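Local coordinates for mandalate racemase/muconate lactonizing enzyme (Unidentified, PDB 4E4U), which probably catalyses a reaction that begins with proton abstraction next to a carboxylate, as in the enolase superfamily, though its substrate is not established, at residues S127-Y132 with L158-V163; D203-T208 with D228-E233. One frame throughout, in Å; residues are numbered along the deposited sequence.

Contact 1 of 2, residues S127-Y132 with L158-V163; sequences SYTYLY and LGFTAV
Thr129 turns OG1 anti to its backbone N (chi1 -176°), and this puts CG2 between N and the carbonyl carbon, against the ring of Phe160. Phe160, with CG anti to its own carbonyl carbon (chi1 -82°), brings its ring up to that methyl. The two side chains cross at about a right angle. CG2 of Thr129 stands 3.8 Å from the centroid of the Phe160 ring, over one face and shifted toward the rim beside CZ and CE2, a CH-pi contact. The carbonyl O of Ser127 lies in the ring plane at the edge, while Trp353 meets the same ring obliquely. With its methyl on the ring, Thr129 gives OG1 to the carbonyl of Tyr130, 2.9 Å from OG1 to O and on a lone pair; OG1 also bonds Met337.

Further along, Val163 receives Leu131: CD2 of Leu131 reaches CB of Val163 at 3.7 Å. CB of Tyr128 sits 3.8 Å from CB of Ala162.

No direct hydrogen bond joins the two segments. A water does the joining at one end, donating to Ser127 O at 2.6 Å and accepting from Thr161 N at 2.9 Å. At the other end, CA of Val163 approaches O of Thr129 at 3.5 Å, a weak CH...O contact, and Lys164, just beyond the segment, makes backbone hydrogen bonds with Thr129 and Leu131.

The contact joins the two strands of a parallel beta-alpha-beta unit of the enolase-type barrel, 125-130 and 162-165, across helix 145-158, which ends in a Schellman motif at Gly159. Tyr132 and Leu158, with Cys151, Glu154 and Asn155, line the pocket of a bound 1,4-dimercaptobutane-2,3-diol, probably from the crystallisation liquor. N and O of Ala162 are buried without a partner; methyl, ring and water contacts hold these segments together.

Contact 2 of 2, residues D203-T208 with D228-E233; sequences DLLFGT and DPLWFE
The carbonyl O of Phe206 is gripped twice: Glu233 N bonds it across the strands at 2.9 Å, nearly in line with the C=O, and Thr208 N reaches back to it in a weak bond that closes an inverse gamma turn round Gly207. That turn brings Thr208 alongside Glu233, whose O accepts a 2.6 Å bond from Thr208 OG1 lying in the carbonyl plane. The same OG1 rests at the edge of the Phe232 ring, 3.2 Å from CE1.

Earlier in the parallel pair, Phe206 N bonds Trp231 O and Leu230 N bonds Leu204 O. At the N-terminal end of strand 203-206 a water gives protons to Asp203 OD1 and to Asp228 O, in the loop leading to strand 231-233, and accepts from Leu204 N. Asp203 is also salt-bridged to Arg126 and to Arg219 of a second subunit.

On the face carrying Leu205 and Trp231, CG of Trp231 takes the position between N and carbonyl carbon (chi1 72°), which carries the indole toward Leu205. CD2 of Leu205 stands 3.6 Å from the centroid of the six-membered ring, only 7° off its normal, while CD1 touches CZ2. The other face holds Phe206 and Phe232 side by side, ring planes at 77°; both touch Leu220 of helix 214-224, and Phe206 also packs on helix 181-198.

Trp231 NE1 donates to the anti lone pair of Glu233 OE1 at 2.9 Å, tilted from the indole plane. Lys164 and Gln280 also bond OE1, while OE2 lies close to Glu259 OE2. Three donors thus grip OE1 at a strand end of the barrel.

From the N terminus the chain passes through the three-stranded antiparallel sheet and helices, then reaches strand 125-130, runs through helix 145-158 and closes contact 1 on reaching 162-165. Helix 181-198 then leads to strand 203-206, where contact 2 opens; it closes past helix 214-224 on strand 231-233. The two loops follow in series, neither nested nor crossed. What joins them is the shared sheet: Val163 O and Leu205 N, 2.9 Å apart, probably form one of the bonds between strands 162-165 and 203-206. Inside the barrel, the Tyr128 ring packs on Leu205 and edge-to-face with Trp231, linking strand 125-130 to 203-206 and 231-233. Both contacts also touch the second subunit.

Contact 1 of 2, residues S127-Y132 with L158-V163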
# COMPACT_ATOMS: atom_id res chain seq x y z
N SER A 127 2.06 33.85 19.95
CA SER A 127 0.63 33.65 20.14
C SER A 127 -0.20 34.22 19.00
O SER A 127 0.30 34.97 18.16
CB SER A 127 0.18 34.26 21.47
OG SER A 127 0.15 35.67 21.39
N TYR A 128 -1.47 33.84 18.96
CA TYR A 128 -2.40 34.41 18.00
C TYR A 128 -3.72 34.62 18.68
O TYR A 128 -3.96 34.09 19.76
CB TYR A 128 -2.58 33.50 16.79
CG TYR A 128 -3.41 32.25 17.01
CD1 TYR A 128 -4.79 32.27 16.83
CD2 TYR A 128 -2.81 31.04 17.31
CE1 TYR A 128 -5.55 31.11 16.97
CE2 TYR A 128 -3.56 29.88 17.45
CZ TYR A 128 -4.93 29.91 17.28
OH TYR A 128 -5.68 28.76 17.41
N THR A 129 -4.60 35.40 18.05
CA THR A 129 -5.97 35.50 18.52
C THR A 129 -6.96 35.42 17.36
O THR A 129 -6.63 35.77 16.22
CB THR A 129 -6.21 36.79 19.34
OG1 THR A 129 -7.55 36.80 19.85
CG2 THR A 129 -5.97 38.03 18.48
N TYR A 130 -8.16 34.95 17.66
CA TYR A 130 -9.29 35.18 16.78
C TYR A 130 -9.51 36.68 16.65
O TYR A 130 -9.22 37.45 17.57
CB TYR A 130 -10.57 34.59 17.37
CG TYR A 130 -11.05 33.30 16.75
CD1 TYR A 130 -11.43 33.24 15.42
CD2 TYR A 130 -11.14 32.14 17.51
CE1 TYR A 130 -11.88 32.07 14.85
CE2 TYR A 130 -11.59 30.96 16.95
CZ TYR A 130 -11.96 30.93 15.62
OH TYR A 130 -12.40 29.75 15.07
N LEU A 131 -10.02 37.09 15.50
CA LEU A 131 -10.46 38.46 15.31
C LEU A 131 -11.83 38.64 15.96
O LEU A 131 -12.74 37.83 15.75
CB LEU A 131 -10.54 38.79 13.82
CG LEU A 131 -9.22 38.64 13.06
CD1 LEU A 131 -9.41 38.93 11.57
CD2 LEU A 131 -8.16 39.56 13.65
N TYR A 132 -11.97 39.69 16.77
CA TYR A 132 -13.24 40.01 17.41
C TYR A 132 -13.74 41.39 17.00
O TYR A 132 -13.80 42.31 17.83
CB TYR A 132 -13.11 39.93 18.93
CG TYR A 132 -12.88 38.53 19.46
CD1 TYR A 132 -13.94 37.68 19.73
CD2 TYR A 132 -11.59 38.07 19.71
CE1 TYR A 132 -13.72 36.40 20.22
CE2 TYR A 132 -11.36 36.80 20.19
CZ TYR A 132 -12.42 35.97 20.45
OH TYR A 132 -12.18 34.70 20.93
N LEU A 158 -0.61 45.73 18.00
CA LEU A 158 -0.37 45.21 19.35
C LEU A 158 0.85 44.29 19.38
O LEU A 158 1.43 44.07 20.45
CB LEU A 158 -1.58 44.44 19.88
CG LEU A 158 -2.91 45.16 20.07
CD1 LEU A 158 -3.90 44.16 20.64
CD2 LEU A 158 -2.76 46.34 21.01
N GLY A 159 1.21 43.74 18.22
CA GLY A 159 2.36 42.86 18.12
C GLY A 159 2.05 41.44 17.68
O GLY A 159 2.97 40.63 17.54
N PHE A 160 0.78 41.11 17.48
CA PHE A 160 0.42 39.78 17.00
C PHE A 160 1.03 39.47 15.64
O PHE A 160 1.08 40.34 14.75
CB PHE A 160 -1.10 39.62 16.89
CG PHE A 160 -1.78 39.28 18.19
CD1 PHE A 160 -1.65 38.02 18.75
CD2 PHE A 160 -2.58 40.22 18.84
CE1 PHE A 160 -2.30 37.69 19.94
CE2 PHE A 160 -3.22 39.91 20.03
CZ PHE A 160 -3.08 38.64 20.57
N THR A 161 1.49 38.24 15.49
CA THR A 161 2.11 37.76 14.25
C THR A 161 1.24 36.73 13.53
O THR A 161 1.69 36.10 12.57
CB THR A 161 3.49 37.14 14.51
OG1 THR A 161 3.34 36.00 15.38
CG2 THR A 161 4.41 38.15 15.16
N ALA A 162 0.01 36.55 13.99
CA ALA A 162 -0.96 35.66 13.34
C ALA A 162 -2.35 36.02 13.84
O ALA A 162 -2.51 36.44 14.99
CB ALA A 162 -0.64 34.20 13.64
N VAL A 163 -3.35 35.87 12.97
CA VAL A 163 -4.73 36.15 13.34
C VAL A 163 -5.62 35.07 12.75
O VAL A 163 -5.31 34.52 11.69
CB VAL A 163 -5.20 37.55 12.87
CG1 VAL A 163 -4.43 38.65 13.59
CG2 VAL A 163 -5.08 37.68 11.34
O HOH W 1 2.29 36.65 17.75

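Contact 2 of 2, residues D203-T208 with D228-E233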
# COMPACT_ATOMS: atom_id res chain seq x y z
N ASP A 203 0.63 35.96 9.85
CA ASP A 203 0.03 34.83 9.16
C ASP A 203 -1.49 34.83 9.27
O ASP A 203 -2.05 35.31 10.26
CB ASP A 203 0.57 33.52 9.72
CG ASP A 203 1.92 33.14 9.12
OD1 ASP A 203 2.00 32.90 7.90
OD2 ASP A 203 2.91 33.08 9.89
N LEU A 204 -2.14 34.30 8.23
CA LEU A 204 -3.57 34.05 8.26
C LEU A 204 -3.81 32.63 8.75
O LEU A 204 -3.22 31.68 8.23
CB LEU A 204 -4.17 34.17 6.86
CG LEU A 204 -3.89 35.43 6.05
CD1 LEU A 204 -4.60 35.37 4.71
CD2 LEU A 204 -4.34 36.64 6.81
N LEU A 205 -4.69 32.49 9.73
CA LEU A 205 -5.11 31.19 10.23
C LEU A 205 -6.57 31.03 9.83
O LEU A 205 -7.43 31.76 10.31
CB LEU A 205 -4.96 31.12 11.75
CG LEU A 205 -3.58 31.53 12.27
CD1 LEU A 205 -3.56 31.55 13.77
CD2 LEU A 205 -2.52 30.61 11.73
N PHE A 206 -6.84 30.11 8.92
CA PHE A 206 -8.20 29.96 8.44
C PHE A 206 -8.93 29.01 9.39
O PHE A 206 -8.75 27.79 9.33
CB PHE A 206 -8.24 29.48 6.99
CG PHE A 206 -9.55 29.74 6.32
CD1 PHE A 206 -9.82 30.98 5.74
CD2 PHE A 206 -10.53 28.77 6.31
CE1 PHE A 206 -11.03 31.22 5.14
CE2 PHE A 206 -11.75 29.00 5.71
CZ PHE A 206 -12.00 30.23 5.13
N GLY A 207 -9.72 29.59 10.29
CA GLY A 207 -10.18 28.89 11.47
C GLY A 207 -11.52 28.20 11.36
O GLY A 207 -12.40 28.38 12.21
N THR A 208 -11.68 27.39 10.32
CA THR A 208 -12.91 26.63 10.10
C THR A 208 -13.21 25.67 11.25
O THR A 208 -12.34 25.37 12.09
CB THR A 208 -12.87 25.92 8.74
OG1 THR A 208 -11.51 25.81 8.28
CG2 THR A 208 -13.64 26.73 7.72
N ASP A 228 -1.71 32.19 0.85
CA ASP A 228 -0.72 31.49 1.68
C ASP A 228 -1.03 31.46 3.19
O ASP A 228 -0.19 31.88 3.99
CB ASP A 228 0.69 32.07 1.43
CG ASP A 228 1.80 31.22 2.04
OD1 ASP A 228 1.69 29.97 2.08
OD2 ASP A 228 2.82 31.80 2.46
N PRO A 229 -2.21 30.95 3.57
CA PRO A 229 -2.49 30.84 5.01
C PRO A 229 -1.53 29.86 5.68
O PRO A 229 -1.10 28.86 5.07
CB PRO A 229 -3.92 30.29 5.08
CG PRO A 229 -4.43 30.25 3.69
CD PRO A 229 -3.28 30.36 2.75
N LEU A 230 -1.22 30.14 6.94
CA LEU A 230 -0.40 29.23 7.74
C LEU A 230 -1.12 27.90 7.99
O LEU A 230 -0.49 26.85 8.04
CB LEU A 230 0.02 29.91 9.04
CG LEU A 230 0.65 29.06 10.16
CD1 LEU A 230 1.83 28.24 9.69
CD2 LEU A 230 1.06 29.94 11.33
N TRP A 231 -2.44 27.94 8.15
CA TRP A 231 -3.18 26.69 8.21
C TRP A 231 -4.63 26.80 7.80
O TRP A 231 -5.20 27.90 7.75
CB TRP A 231 -3.06 26.02 9.58
CG TRP A 231 -3.80 26.64 10.75
CD1 TRP A 231 -5.14 26.87 10.86
CD2 TRP A 231 -3.23 26.99 12.01
NE1 TRP A 231 -5.44 27.39 12.11
CE2 TRP A 231 -4.27 27.46 12.84
CE3 TRP A 231 -1.93 26.96 12.53
CZ2 TRP A 231 -4.05 27.91 14.14
CZ3 TRP A 231 -1.71 27.40 13.82
CH2 TRP A 231 -2.77 27.87 14.61
N PHE A 232 -5.19 25.64 7.52
CA PHE A 232 -6.60 25.43 7.22
C PHE A 232 -7.06 24.50 8.34
O PHE A 232 -6.65 23.33 8.40
CB PHE A 232 -6.69 24.78 5.84
CG PHE A 232 -8.09 24.52 5.32
CD1 PHE A 232 -9.23 25.02 5.94
CD2 PHE A 232 -8.25 23.76 4.17
CE1 PHE A 232 -10.50 24.76 5.40
CE2 PHE A 232 -9.50 23.50 3.64
CZ PHE A 232 -10.62 24.00 4.25
N GLU A 233 -7.86 25.03 9.26
CA GLU A 233 -8.23 24.35 10.51
C GLU A 233 -9.46 23.47 10.33
O GLU A 233 -10.41 23.88 9.66
CB GLU A 233 -8.53 25.42 11.57
CG GLU A 233 -8.86 24.90 12.95
CD GLU A 233 -8.60 25.93 14.04
OE1 GLU A 233 -7.71 26.80 13.85
OE2 GLU A 233 -9.25 25.87 15.09
O HOH W 2 -0.18 33.29 6.33